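Local coordinates for protein 2-aminomuconate 6-semialdehyde dehydrogenase (Burkholderia cenocepacia, PDB 4U3W) that probably oxidises 2-aminomuconate 6-semialdehyde to 2-aminomuconate with a nicotinamide cofactor, as a tetrameric member of the aldehyde dehydrogenase family, at residues A[153-159]-A[498-504]; A[375-379]-A[388-392]; A[87-91]-A[211-217]. Residues are numbered along the deposited sequence.

Contact 1: A[153-159]-A[498-504]; sequences ELINYVT and TNVCVRI
Residues 153-159 and 498-503 are extended antiparallel strands, with axes 4.5 Å apart and at 159°. The register pairs Leu154 with Arg503 and ends with Thr159 opposite Thr498. Each hydrogen-bonded pair makes two backbone bonds: Ile155 N to Val502 O is 2.9 Å and Val502 N to Ile155 O 2.8 Å; Tyr157 N to Val500 O and Val500 N to Tyr157 O are both 2.9 Å; Thr159 N to Thr498 O is 2.8 Å and Thr498 N to Thr159 O 2.9 Å. Beyond the strand, Ile504 N donates a hydrogen bond to Glu153 O, 2.9 Å.

Leu154, Asn156, Val158, Asn499, Cys501 and Arg503 lie on one face. There Asn156 OD1 (chi1 m) accepts from Asn499 ND2 (chi1 t) at 3.2 Å. Asn156 ND2 bonds Thr146 OG1 and Phe144 O on strand 141-147. Asn499 OD1 is buried without a partner. The Arg503 guanidinium forms a salt bridge with the C-terminal carboxylate of Ala505. Ile155, Tyr157, Thr159, Thr498, Val500 and Val502 lie on the other face. Tyr157 (chi1 p) lies over Val500, whose CB is 4.0 Å from the ring centroid, a CH-pi contact. Tyr157 OH bonds His449, and Thr498 OG1 bonds Thr457 O, both of the second subunit.

Residues 499-502 also form a parallel ladder with a strand of the second subunit. Such a sheet, extended across subunits, is characteristic of the oligomerisation domain of aldehyde dehydrogenases.

Contact 2: A[375-379]-A[388-392]; sequences GGAPS and AFVMP
This contact closes the base of a long-looped beta hairpin. Its strands, 370-373 and 393-396, are consecutive antiparallel neighbours, and 370-373 is outermost in its sheet within this chain. In this family that sheet probably belongs to the catalytic domain. Neither segment is helix or strand. They come together where the CA atoms of Ala377 and Val390 lie 4.0 Å apart, and 280 Å² is buried in all.

Gly375 has a positive phi of 97° with psi 6°. At these angles a CB would collide with the preceding carbonyl oxygen. Its N bonds the hydroxyl of Thr393, which also bonds the Met391 carbonyl.

Gly376 is nearly fully extended (phi -167°, psi -171°). Its O accepts from Met391 N at 2.9 Å with an angle of 170° at the hydrogen. This one backbone bond joins the two segments.

Ala377 follows with phi -93° and psi 149°. Its CB rests 3.4 Å from Phe389 O. That carbonyl is bonded by Arg354 of helix 351-366, which also packs on Ala377 and Val390.

Pro378 (phi -71°, psi 168°) makes the main apolar contact and covers the backbone of Val390, with its CD 3.8 Å from Val390 CA. Phe389 (chi1 m) starts toward this proline, but its ring leads away to meet Phe380 edge-to-face and to pack on Val335 and Pro347. Met391 has chi1, chi2 and chi3 all m, which folds its thioether back toward the proline. Pro378 thus touches both residues flanking Val390: its CG is 3.5 Å from Phe389 CB, and its CB is 3.6 Å from Met391 SD.

Contact 3: A[87-91]-A[211-217]; sequences WLHKI and VMHDVGL
Helix 81-96 packs here against the C-terminal end of helix 203-214, which closes in a Schellman motif. The contact is mainly apolar and joins two helices of the domain that, in this family, has a Rossmann-like fold and binds the nicotinamide cofactor. CA-CA distances are 6.6 Å for Ile91-Met212, 6.8 Å for Lys90-Val215 and 7.5 Å for Trp87-Leu217.

Val211 points toward helix 81-96. Its CG1 sits 3.7 Å from Ile91 O. Met212 starts away, but chi1 and chi2 both m carry its sulfur back, so that SD lies 3.7 Å from Ile91 CD1. Its side chain also packs on Val183 and Leu187 of helix 175-188. His213 turns off to bond the hydroxyl of Tyr27.

Val215 also faces helix 81-96. Its CG1 is 3.8 Å from Lys90 O, and its CG2 is 4.3 Å from Ile91 CG1. Its O lies near the plane of the Trp87 ring at the edge, 3.3 Å from CZ3.

Gly216 takes phi 80° and turns the chain out of the helix. Its N makes a weak bond to His213 O at 3.0 Å, and Leu217 N bonds back to Met212 O at 3.1 Å. Gly216 O approaches Trp87 CH2 at 3.3 Å.

Leu217 (chi1 t, chi2 p) reaches over the indole of Trp87 (chi1 -85°, chi2 117°). Its CD1 stands 4.0 Å from the centroid of the six-membered ring, 28° off the normal, in a CH-pi contact.

In the fold
The three contacts are well separated. Contacts 1 and 2 lie on opposite sides of the chain's centre, with centres 62 Å apart. Contact 3 lies 36 Å from contact 1 and 41 Å from contact 2, centre to centre. Along the chain contact 2 is nested in the loop closed by contact 1, whereas contacts 1 and 3 cross. In this family the active site lies between the cofactor-binding domain, probably that of contact 3, and the catalytic domain, probably that of contact 2. Contact 1 belongs to the oligomerisation domain and meets three other subunits. No cofactor is bound. A magnesium ion lies about 9 Å from the Thr498 side chain, and one about 12 Å from that of Phe389.

Contact 1: A[153-159]-A[498-504]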
ATOM      1  N   GLU A 153      18.233 -12.509  12.363  1.00 40.12           N
ATOM      2  CA  GLU A 153      17.462 -11.692  11.420  1.00 37.84           C
ATOM      3  C   GLU A 153      16.733 -12.602  10.447  1.00 34.25           C
ATOM      4  O   GLU A 153      17.229 -13.672  10.059  1.00 34.27           O
ATOM      5  CB  GLU A 153      18.343 -10.666  10.647  1.00 52.32           C
ATOM      6  CG  GLU A 153      17.467  -9.692   9.760  1.00 73.98           C
ATOM      7  CD  GLU A 153      18.250  -8.662   8.922  1.00 75.26           C
ATOM      8  OE1 GLU A 153      19.484  -8.526   9.130  1.00 74.84           O
ATOM      9  OE2 GLU A 153      17.623  -8.026   8.021  1.00 75.21           O
ATOM     10  N   LEU A 154      15.523 -12.199  10.087  1.00 34.22           N
ATOM     11  CA  LEU A 154      14.701 -13.031   9.224  1.00 32.31           C
ATOM     12  C   LEU A 154      14.061 -12.125   8.217  1.00 32.08           C
ATOM     13  O   LEU A 154      13.863 -10.939   8.481  1.00 31.05           O
ATOM     14  CB  LEU A 154      13.641 -13.806  10.016  1.00 33.11           C
ATOM     15  CG  LEU A 154      14.162 -14.574  11.235  1.00 34.85           C
ATOM     16  CD1 LEU A 154      14.021 -13.786  12.552  1.00 36.14           C
ATOM     17  CD2 LEU A 154      13.480 -15.936  11.268  1.00 34.46           C
ATOM     18  N   ILE A 155      13.747 -12.667   7.054  1.00 29.40           N
ATOM     19  CA  ILE A 155      12.937 -11.936   6.116  1.00 29.00           C
ATOM     20  C   ILE A 155      11.580 -12.640   5.998  1.00 30.80           C
ATOM     21  O   ILE A 155      11.497 -13.885   6.119  1.00 30.79           O
ATOM     22  CB  ILE A 155      13.627 -11.816   4.730  1.00 31.55           C
ATOM     23  CG1 ILE A 155      13.937 -13.189   4.136  1.00 33.36           C
ATOM     24  CG2 ILE A 155      14.944 -10.994   4.868  1.00 36.20           C
ATOM     25  CD1 ILE A 155      14.526 -13.123   2.722  1.00 35.40           C
ATOM     26  N   ASN A 156      10.528 -11.857   5.788  1.00 28.89           N
ATOM     27  CA  ASN A 156       9.181 -12.367   5.587  1.00 28.86           C
ATOM     28  C   ASN A 156       8.654 -11.885   4.268  1.00 32.43           C
ATOM     29  O   ASN A 156       8.792 -10.698   3.953  1.00 32.66           O
ATOM     30  CB  ASN A 156       8.199 -11.874   6.668  1.00 32.50           C
ATOM     31  CG  ASN A 156       8.648 -12.183   8.083  1.00 35.20           C
ATOM     32  OD1 ASN A 156       8.176 -13.172   8.709  1.00 33.79           O
ATOM     33  ND2 ASN A 156       9.525 -11.324   8.630  1.00 37.16           N
ATOM     34  N   TYR A 157       8.050 -12.758   3.475  1.00 31.78           N
ATOM     35  CA  TYR A 157       7.248 -12.210   2.408  1.00 31.92           C
ATOM     36  C   TYR A 157       5.924 -12.972   2.249  1.00 27.73           C
ATOM     37  O   TYR A 157       5.832 -14.190   2.561  1.00 27.92           O
ATOM     38  CB  TYR A 157       8.035 -12.195   1.099  1.00 31.55           C
ATOM     39  CG  TYR A 157       8.610 -13.565   0.771  1.00 28.72           C
ATOM     40  CD1 TYR A 157       9.892 -13.926   1.185  1.00 27.67           C
ATOM     41  CD2 TYR A 157       7.885 -14.450   0.017  1.00 29.00           C
ATOM     42  CE1 TYR A 157      10.411 -15.238   0.897  1.00 30.47           C
ATOM     43  CE2 TYR A 157       8.406 -15.768  -0.316  1.00 30.69           C
ATOM     44  CZ  TYR A 157       9.673 -16.125   0.122  1.00 29.11           C
ATOM     45  OH  TYR A 157      10.144 -17.398  -0.227  1.00 30.51           O
ATOM     46  N   VAL A 158       4.902 -12.253   1.782  1.00 27.58           N
ATOM     47  CA  VAL A 158       3.574 -12.828   1.741  1.00 27.60           C
ATOM     48  C   VAL A 158       3.192 -13.288   0.348  1.00 30.90           C
ATOM     49  O   VAL A 158       3.147 -12.480  -0.561  1.00 33.50           O
ATOM     50  CB  VAL A 158       2.520 -11.831   2.251  1.00 32.99           C
ATOM     51  CG1 VAL A 158       1.124 -12.513   2.197  1.00 32.03           C
ATOM     52  CG2 VAL A 158       2.881 -11.442   3.668  1.00 31.60           C
ATOM     53  N   THR A 159       2.999 -14.605   0.169  1.00 27.20           N
ATOM     54  CA  THR A 159       2.627 -15.178  -1.121  0.57 30.97           C
ATOM     55  C   THR A 159       1.123 -15.481  -1.146  1.00 34.88           C
ATOM     56  O   THR A 159       0.479 -15.554  -0.101  1.00 34.42           O
ATOM     57  CB  THR A 159       3.384 -16.483  -1.425  0.57 32.15           C
ATOM     58  OG1 THR A 159       2.933 -17.529  -0.536  0.57 29.82           O
ATOM     59  CG2 THR A 159       4.897 -16.277  -1.265  0.57 33.71           C
ATOM     60  N   THR A 498       0.106 -16.926   2.378  1.00 35.97           N
ATOM     61  CA  THR A 498       1.113 -17.613   3.166  1.00 35.68           C
ATOM     62  C   THR A 498       2.228 -16.632   3.488  1.00 35.71           C
ATOM     63  O   THR A 498       2.738 -15.976   2.589  1.00 35.42           O
ATOM     64  CB  THR A 498       1.718 -18.845   2.432  1.00 34.82           C
ATOM     65  OG1 THR A 498       0.684 -19.787   2.143  1.00 35.96           O
ATOM     66  CG2 THR A 498       2.861 -19.557   3.334  1.00 34.44           C
ATOM     67  N   ASN A 499       2.540 -16.492   4.762  1.00 36.15           N
ATOM     68  CA  ASN A 499       3.724 -15.752   5.169  1.00 36.17           C
ATOM     69  C   ASN A 499       4.924 -16.726   5.205  1.00 35.36           C
ATOM     70  O   ASN A 499       4.874 -17.729   5.927  1.00 35.27           O
ATOM     71  CB  ASN A 499       3.503 -15.083   6.525  1.00 37.13           C
ATOM     72  CG  ASN A 499       4.662 -14.159   6.915  1.00 42.46           C
ATOM     73  OD1 ASN A 499       4.969 -13.195   6.209  1.00 45.92           O
ATOM     74  ND2 ASN A 499       5.321 -14.464   8.026  1.00 37.50           N
ATOM     75  N   VAL A 500       5.921 -16.480   4.360  1.00 34.77           N
ATOM     76  CA  VAL A 500       7.141 -17.271   4.314  1.00 33.95           C
ATOM     77  C   VAL A 500       8.231 -16.499   5.076  1.00 34.20           C
ATOM     78  O   VAL A 500       8.549 -15.343   4.713  1.00 34.52           O
ATOM     79  CB  VAL A 500       7.606 -17.570   2.886  1.00 35.95           C
ATOM     80  CG1 VAL A 500       9.002 -18.263   2.871  1.00 32.32           C
ATOM     81  CG2 VAL A 500       6.541 -18.329   2.092  1.00 33.01           C
ATOM     82  N   CYS A 501       8.746 -17.122   6.141  1.00 34.11           N
ATOM     83  CA  CYS A 501       9.655 -16.506   7.077  1.00 34.47           C
ATOM     84  C   CYS A 501      10.997 -17.233   7.055  1.00 33.55           C
ATOM     85  O   CYS A 501      11.080 -18.372   7.491  1.00 33.06           O
ATOM     86  CB  CYS A 501       9.051 -16.525   8.498  1.00 35.33           C
ATOM     87  SG  CYS A 501      10.044 -15.697   9.758  1.00 36.02           S
ATOM     88  N   VAL A 502      12.045 -16.557   6.564  1.00 33.34           N
ATOM     89  CA  VAL A 502      13.322 -17.178   6.283  1.00 33.07           C
ATOM     90  C   VAL A 502      14.438 -16.595   7.163  1.00 32.66           C
ATOM     91  O   VAL A 502      14.708 -15.381   7.114  1.00 33.34           O
ATOM     92  CB  VAL A 502      13.756 -16.979   4.779  1.00 35.23           C
ATOM     93  CG1 VAL A 502      15.098 -17.627   4.532  1.00 34.05           C
ATOM     94  CG2 VAL A 502      12.675 -17.494   3.781  1.00 31.61           C
ATOM     95  N   ARG A 503      15.097 -17.440   7.952  1.00 32.16           N
ATOM     96  CA  ARG A 503      16.211 -16.955   8.773  1.00 32.39           C
ATOM     97  C   ARG A 503      17.389 -16.654   7.857  1.00 31.78           C
ATOM     98  O   ARG A 503      17.657 -17.455   6.970  1.00 32.81           O
ATOM     99  CB  ARG A 503      16.603 -17.987   9.845  1.00 31.96           C
ATOM    100  CG  ARG A 503      17.772 -17.468  10.678  1.00 37.08           C
ATOM    101  CD  ARG A 503      18.081 -18.342  11.897  1.00 42.08           C
ATOM    102  NE  ARG A 503      19.199 -17.715  12.618  1.00 45.80           N
ATOM    103  CZ  ARG A 503      20.004 -18.326  13.498  1.00 48.43           C
ATOM    104  NH1 ARG A 503      19.825 -19.603  13.826  1.00 45.81           N
ATOM    105  NH2 ARG A 503      20.990 -17.623  14.058  1.00 51.86           N
ATOM    106  N   ILE A 504      18.058 -15.504   7.995  1.00 33.47           N
ATOM    107  CA  ILE A 504      19.206 -15.257   7.122  1.00 34.88           C
ATOM    108  C   ILE A 504      20.483 -14.997   7.947  1.00 41.45           C
ATOM    109  O   ILE A 504      21.580 -14.914   7.387  1.00 42.12           O
ATOM    110  CB  ILE A 504      18.972 -14.069   6.136  1.00 32.55           C
ATOM    111  CG1 ILE A 504      18.742 -12.758   6.887  1.00 33.90           C
ATOM    112  CG2 ILE A 504      17.738 -14.382   5.224  1.00 39.06           C
ATOM    113  CD1 ILE A 504      18.788 -11.443   6.006  1.00 39.94           C
TER

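Contact 2: A[375-379]-A[388-392]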
ATOM      1  N   GLY A 375     -49.482  -0.013  -7.075  1.00 41.31           N
ATOM      2  CA  GLY A 375     -50.195  -0.838  -6.096  1.00 41.09           C
ATOM      3  C   GLY A 375     -50.791  -2.112  -6.655  1.00 39.00           C
ATOM      4  O   GLY A 375     -51.512  -2.825  -5.947  1.00 37.93           O
ATOM      5  N   GLY A 376     -50.518  -2.431  -7.915  1.00 37.93           N
ATOM      6  CA  GLY A 376     -51.131  -3.624  -8.507  1.00 38.15           C
ATOM      7  C   GLY A 376     -50.442  -3.949  -9.806  1.00 36.19           C
ATOM      8  O   GLY A 376     -49.401  -3.387 -10.109  1.00 36.23           O
ATOM      9  N   ALA A 377     -51.004  -4.881 -10.549  1.00 36.24           N
ATOM     10  CA  ALA A 377     -50.505  -5.327 -11.840  1.00 38.02           C
ATOM     11  C   ALA A 377     -51.171  -4.559 -12.984  1.00 38.29           C
ATOM     12  O   ALA A 377     -52.333  -4.205 -12.889  1.00 36.35           O
ATOM     13  CB  ALA A 377     -50.765  -6.822 -12.017  1.00 41.70           C
ATOM     14  N   PRO A 378     -50.453  -4.363 -14.096  1.00 35.22           N
ATOM     15  CA  PRO A 378     -51.215  -3.807 -15.219  1.00 34.65           C
ATOM     16  C   PRO A 378     -52.196  -4.815 -15.797  1.00 35.30           C
ATOM     17  O   PRO A 378     -52.176  -6.015 -15.486  1.00 32.14           O
ATOM     18  CB  PRO A 378     -50.124  -3.482 -16.238  1.00 32.61           C
ATOM     19  CG  PRO A 378     -49.046  -4.506 -15.950  1.00 31.24           C
ATOM     20  CD  PRO A 378     -49.044  -4.573 -14.435  1.00 32.18           C
ATOM     21  N   SER A 379     -53.094  -4.348 -16.640  1.00 33.44           N
ATOM     22  CA  SER A 379     -53.984  -5.266 -17.330  1.00 32.49           C
ATOM     23  C   SER A 379     -53.864  -5.014 -18.861  1.00 41.06           C
ATOM     24  O   SER A 379     -54.292  -3.938 -19.367  1.00 41.05           O
ATOM     25  CB  SER A 379     -55.405  -5.042 -16.797  1.00 36.71           C
ATOM     26  OG  SER A 379     -56.312  -5.746 -17.544  1.00 38.32           O
ATOM     27  N   ALA A 388     -45.410 -11.578 -15.550  1.00 28.86           N
ATOM     28  CA  ALA A 388     -45.277 -11.273 -14.124  1.00 28.93           C
ATOM     29  C   ALA A 388     -45.134  -9.806 -13.893  1.00 26.48           C
ATOM     30  O   ALA A 388     -44.291  -9.384 -13.086  1.00 27.44           O
ATOM     31  CB  ALA A 388     -44.047 -12.039 -13.505  1.00 32.70           C
ATOM     32  N   PHE A 389     -45.941  -8.998 -14.594  1.00 26.70           N
ATOM     33  CA  PHE A 389     -45.798  -7.536 -14.474  1.00 28.33           C
ATOM     34  C   PHE A 389     -46.452  -6.940 -13.239  1.00 30.36           C
ATOM     35  O   PHE A 389     -47.532  -7.368 -12.831  1.00 31.79           O
ATOM     36  CB  PHE A 389     -46.394  -6.813 -15.705  1.00 29.09           C
ATOM     37  CG  PHE A 389     -45.633  -7.053 -16.973  1.00 28.20           C
ATOM     38  CD1 PHE A 389     -44.574  -6.211 -17.322  1.00 27.46           C
ATOM     39  CD2 PHE A 389     -45.952  -8.134 -17.795  1.00 28.67           C
ATOM     40  CE1 PHE A 389     -43.871  -6.389 -18.498  1.00 25.11           C
ATOM     41  CE2 PHE A 389     -45.234  -8.349 -18.977  1.00 30.18           C
ATOM     42  CZ  PHE A 389     -44.176  -7.472 -19.323  1.00 27.94           C
ATOM     43  N   VAL A 390     -45.807  -5.929 -12.670  1.00 27.41           N
ATOM     44  CA  VAL A 390     -46.486  -5.093 -11.672  0.52 28.98           C
ATOM     45  C   VAL A 390     -46.081  -3.660 -11.886  1.00 30.33           C
ATOM     46  O   VAL A 390     -45.047  -3.373 -12.504  1.00 31.87           O
ATOM     47  CB  VAL A 390     -46.171  -5.458 -10.205  0.52 29.60           C
ATOM     48  CG1 VAL A 390     -46.547  -6.922  -9.891  0.52 29.56           C
ATOM     49  CG2 VAL A 390     -44.703  -5.215  -9.913  0.52 27.65           C
ATOM     50  N   MET A 391     -46.940  -2.742 -11.421  1.00 32.75           N
ATOM     51  CA  MET A 391     -46.711  -1.306 -11.677  0.58 32.87           C
ATOM     52  C   MET A 391     -45.747  -0.697 -10.651  1.00 33.12           C
ATOM     53  O   MET A 391     -45.719  -1.117  -9.488  1.00 34.85           O
ATOM     54  CB  MET A 391     -48.047  -0.503 -11.673  0.58 34.29           C
ATOM     55  CG  MET A 391     -49.051  -0.844 -12.796  0.58 34.67           C
ATOM     56  SD  MET A 391     -48.388  -0.867 -14.478  0.58 31.89           S
ATOM     57  CE  MET A 391     -48.345   0.863 -14.872  0.58 28.01           C
ATOM     58  N   PRO A 392     -44.965   0.319 -11.084  1.00 32.01           N
ATOM     59  CA  PRO A 392     -44.170   1.113 -10.136  1.00 31.92           C
ATOM     60  C   PRO A 392     -45.049   1.658  -9.016  1.00 30.75           C
ATOM     61  O   PRO A 392     -46.093   2.208  -9.306  1.00 30.24           O
ATOM     62  CB  PRO A 392     -43.644   2.302 -10.980  1.00 34.70           C
ATOM     63  CG  PRO A 392     -43.927   1.983 -12.404  1.00 35.07           C
ATOM     64  CD  PRO A 392     -44.984   0.891 -12.445  1.00 31.40           C
TER

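Contact 3: A[87-91]-A[211-217]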
ATOM      1  N   TRP A  87      -6.000 -15.499 -20.316  1.00 30.66           N
ATOM      2  CA  TRP A  87      -7.214 -16.305 -20.427  1.00 31.35           C
ATOM      3  C   TRP A  87      -8.442 -15.410 -20.232  1.00 30.30           C
ATOM      4  O   TRP A  87      -9.417 -15.491 -20.969  1.00 32.17           O
ATOM      5  CB  TRP A  87      -7.209 -17.449 -19.398  1.00 28.64           C
ATOM      6  CG  TRP A  87      -6.462 -18.702 -19.850  1.00 30.48           C
ATOM      7  CD1 TRP A  87      -5.331 -19.247 -19.272  1.00 32.49           C
ATOM      8  CD2 TRP A  87      -6.794 -19.562 -20.966  1.00 30.46           C
ATOM      9  NE1 TRP A  87      -4.944 -20.383 -19.970  1.00 33.06           N
ATOM     10  CE2 TRP A  87      -5.831 -20.601 -20.997  1.00 32.15           C
ATOM     11  CE3 TRP A  87      -7.809 -19.544 -21.945  1.00 31.75           C
ATOM     12  CZ2 TRP A  87      -5.853 -21.613 -21.969  1.00 34.64           C
ATOM     13  CZ3 TRP A  87      -7.852 -20.568 -22.897  1.00 34.17           C
ATOM     14  CH2 TRP A  87      -6.865 -21.590 -22.906  1.00 34.95           C
ATOM     15  N   LEU A  88      -8.394 -14.555 -19.221  1.00 30.23           N
ATOM     16  CA  LEU A  88      -9.561 -13.716 -18.920  1.00 30.27           C
ATOM     17  C   LEU A  88      -9.899 -12.724 -20.062  1.00 29.89           C
ATOM     18  O   LEU A  88     -11.098 -12.525 -20.416  1.00 27.90           O
ATOM     19  CB  LEU A  88      -9.322 -12.994 -17.585  1.00 29.15           C
ATOM     20  CG  LEU A  88      -9.940 -13.748 -16.379  1.00 41.11           C
ATOM     21  CD1 LEU A  88      -9.282 -15.077 -16.088  1.00 42.33           C
ATOM     22  CD2 LEU A  88      -9.972 -12.883 -15.115  1.00 43.69           C
ATOM     23  N   HIS A  89      -8.858 -12.173 -20.712  1.00 30.74           N
ATOM     24  CA  HIS A  89      -9.117 -11.346 -21.865  1.00 33.40           C
ATOM     25  C   HIS A  89      -9.645 -12.162 -23.046  1.00 34.15           C
ATOM     26  O   HIS A  89     -10.470 -11.670 -23.799  1.00 36.61           O
ATOM     27  CB  HIS A  89      -7.855 -10.574 -22.278  1.00 34.20           C
ATOM     28  CG  HIS A  89      -7.640  -9.319 -21.490  1.00 36.36           C
ATOM     29  ND1 HIS A  89      -8.440  -8.201 -21.634  1.00 37.85           N
ATOM     30  CD2 HIS A  89      -6.718  -9.009 -20.544  1.00 37.13           C
ATOM     31  CE1 HIS A  89      -8.023  -7.260 -20.803  1.00 39.00           C
ATOM     32  NE2 HIS A  89      -6.976  -7.723 -20.136  1.00 39.54           N
ATOM     33  N   LYS A  90      -9.175 -13.392 -23.221  1.00 32.69           N
ATOM     34  CA  LYS A  90      -9.736 -14.246 -24.287  1.00 34.57           C
ATOM     35  C   LYS A  90     -11.216 -14.505 -24.054  1.00 32.84           C
ATOM     36  O   LYS A  90     -12.015 -14.554 -24.997  1.00 31.06           O
ATOM     37  CB  LYS A  90      -9.021 -15.600 -24.347  1.00 40.12           C
ATOM     38  CG  LYS A  90      -7.727 -15.604 -25.186  1.00 47.36           C
ATOM     39  CD  LYS A  90      -7.108 -17.018 -25.209  1.00 52.51           C
ATOM     40  CE  LYS A  90      -5.587 -16.983 -25.017  1.00 57.29           C
ATOM     41  NZ  LYS A  90      -4.758 -16.666 -26.226  1.00 60.27           N
ATOM     42  N   ILE A  91     -11.567 -14.723 -22.787  1.00 26.04           N
ATOM     43  CA  ILE A  91     -12.978 -14.981 -22.436  1.00 28.27           C
ATOM     44  C   ILE A  91     -13.789 -13.726 -22.723  1.00 30.15           C
ATOM     45  O   ILE A  91     -14.829 -13.774 -23.359  1.00 28.66           O
ATOM     46  CB  ILE A  91     -13.110 -15.407 -20.949  1.00 26.87           C
ATOM     47  CG1 ILE A  91     -12.466 -16.793 -20.744  1.00 28.11           C
ATOM     48  CG2 ILE A  91     -14.590 -15.459 -20.522  1.00 25.01           C
ATOM     49  CD1 ILE A  91     -12.093 -17.119 -19.274  1.00 26.76           C
ATOM     50  N   VAL A 211     -18.584 -20.203 -24.372  1.00 29.17           N
ATOM     51  CA  VAL A 211     -17.395 -19.364 -24.620  1.00 29.20           C
ATOM     52  C   VAL A 211     -16.152 -19.998 -23.973  1.00 31.56           C
ATOM     53  O   VAL A 211     -15.084 -20.082 -24.628  1.00 30.99           O
ATOM     54  CB  VAL A 211     -17.608 -17.888 -24.127  1.00 25.39           C
ATOM     55  CG1 VAL A 211     -16.252 -17.126 -24.174  1.00 25.61           C
ATOM     56  CG2 VAL A 211     -18.626 -17.204 -25.037  1.00 28.75           C
ATOM     57  N   MET A 212     -16.270 -20.429 -22.709  1.00 30.38           N
ATOM     58  CA  MET A 212     -15.193 -21.159 -22.018  1.00 32.53           C
ATOM     59  C   MET A 212     -14.671 -22.321 -22.872  1.00 34.18           C
ATOM     60  O   MET A 212     -13.459 -22.546 -22.991  1.00 33.80           O
ATOM     61  CB  MET A 212     -15.660 -21.755 -20.645  1.00 28.10           C
ATOM     62  CG  MET A 212     -16.189 -20.706 -19.631  1.00 28.60           C
ATOM     63  SD  MET A 212     -14.857 -19.516 -19.207  1.00 37.31           S
ATOM     64  CE  MET A 212     -15.673 -18.512 -17.965  1.00 27.04           C
ATOM     65  N   HIS A 213     -15.618 -23.086 -23.403  1.00 32.91           N
ATOM     66  CA  HIS A 213     -15.336 -24.222 -24.268  1.00 35.59           C
ATOM     67  C   HIS A 213     -14.655 -23.788 -25.576  1.00 38.00           C
ATOM     68  O   HIS A 213     -13.654 -24.378 -25.979  1.00 37.94           O
ATOM     69  CB  HIS A 213     -16.647 -24.960 -24.587  1.00 36.61           C
ATOM     70  CG  HIS A 213     -16.427 -26.308 -25.197  1.00 41.41           C
ATOM     71  ND1 HIS A 213     -15.748 -27.308 -24.539  1.00 41.56           N
ATOM     72  CD2 HIS A 213     -16.782 -26.822 -26.398  1.00 45.44           C
ATOM     73  CE1 HIS A 213     -15.688 -28.383 -25.306  1.00 44.43           C
ATOM     74  NE2 HIS A 213     -16.320 -28.120 -26.436  1.00 46.61           N
ATOM     75  N   ASP A 214     -15.187 -22.741 -26.220  1.00 36.81           N
ATOM     76  CA  ASP A 214     -14.654 -22.327 -27.509  1.00 39.35           C
ATOM     77  C   ASP A 214     -13.239 -21.735 -27.394  1.00 37.37           C
ATOM     78  O   ASP A 214     -12.405 -21.951 -28.282  1.00 38.33           O
ATOM     79  CB  ASP A 214     -15.609 -21.344 -28.203  1.00 41.25           C
ATOM     80  CG  ASP A 214     -16.820 -22.036 -28.825  1.00 50.56           C
ATOM     81  OD1 ASP A 214     -16.806 -23.291 -28.971  1.00 52.84           O
ATOM     82  OD2 ASP A 214     -17.806 -21.325 -29.158  1.00 52.70           O
ATOM     83  N   VAL A 215     -12.914 -21.064 -26.296  1.00 33.79           N
ATOM     84  CA  VAL A 215     -11.568 -20.541 -26.178  1.00 35.45           C
ATOM     85  C   VAL A 215     -10.609 -21.641 -25.678  1.00 36.77           C
ATOM     86  O   VAL A 215      -9.398 -21.456 -25.647  1.00 35.14           O
ATOM     87  CB  VAL A 215     -11.496 -19.297 -25.249  1.00 36.03           C
ATOM     88  CG1 VAL A 215     -12.513 -18.234 -25.719  1.00 30.72           C
ATOM     89  CG2 VAL A 215     -11.769 -19.669 -23.814  1.00 37.10           C
ATOM     90  N   GLY A 216     -11.157 -22.786 -25.281  1.00 37.11           N
ATOM     91  CA  GLY A 216     -10.316 -23.914 -24.904  1.00 37.21           C
ATOM     92  C   GLY A 216      -9.733 -23.831 -23.509  1.00 34.32           C
ATOM     93  O   GLY A 216      -8.651 -24.348 -23.256  1.00 31.82           O
ATOM     94  N   LEU A 217     -10.435 -23.170 -22.594  1.00 31.64           N
ATOM     95  CA  LEU A 217     -10.028 -23.233 -21.200  1.00 32.44           C
ATOM     96  C   LEU A 217      -9.866 -24.729 -20.761  1.00 32.83           C
ATOM     97  O   LEU A 217     -10.704 -25.551 -21.119  1.00 34.68           O
ATOM     98  CB  LEU A 217     -11.077 -22.519 -20.344  1.00 30.29           C
ATOM     99  CG  LEU A 217     -10.618 -22.153 -18.939  1.00 27.41           C
ATOM    100  CD1 LEU A 217      -9.603 -20.974 -19.032  1.00 28.02           C
ATOM    101  CD2 LEU A 217     -11.862 -21.782 -18.162  1.00 26.52           C
TER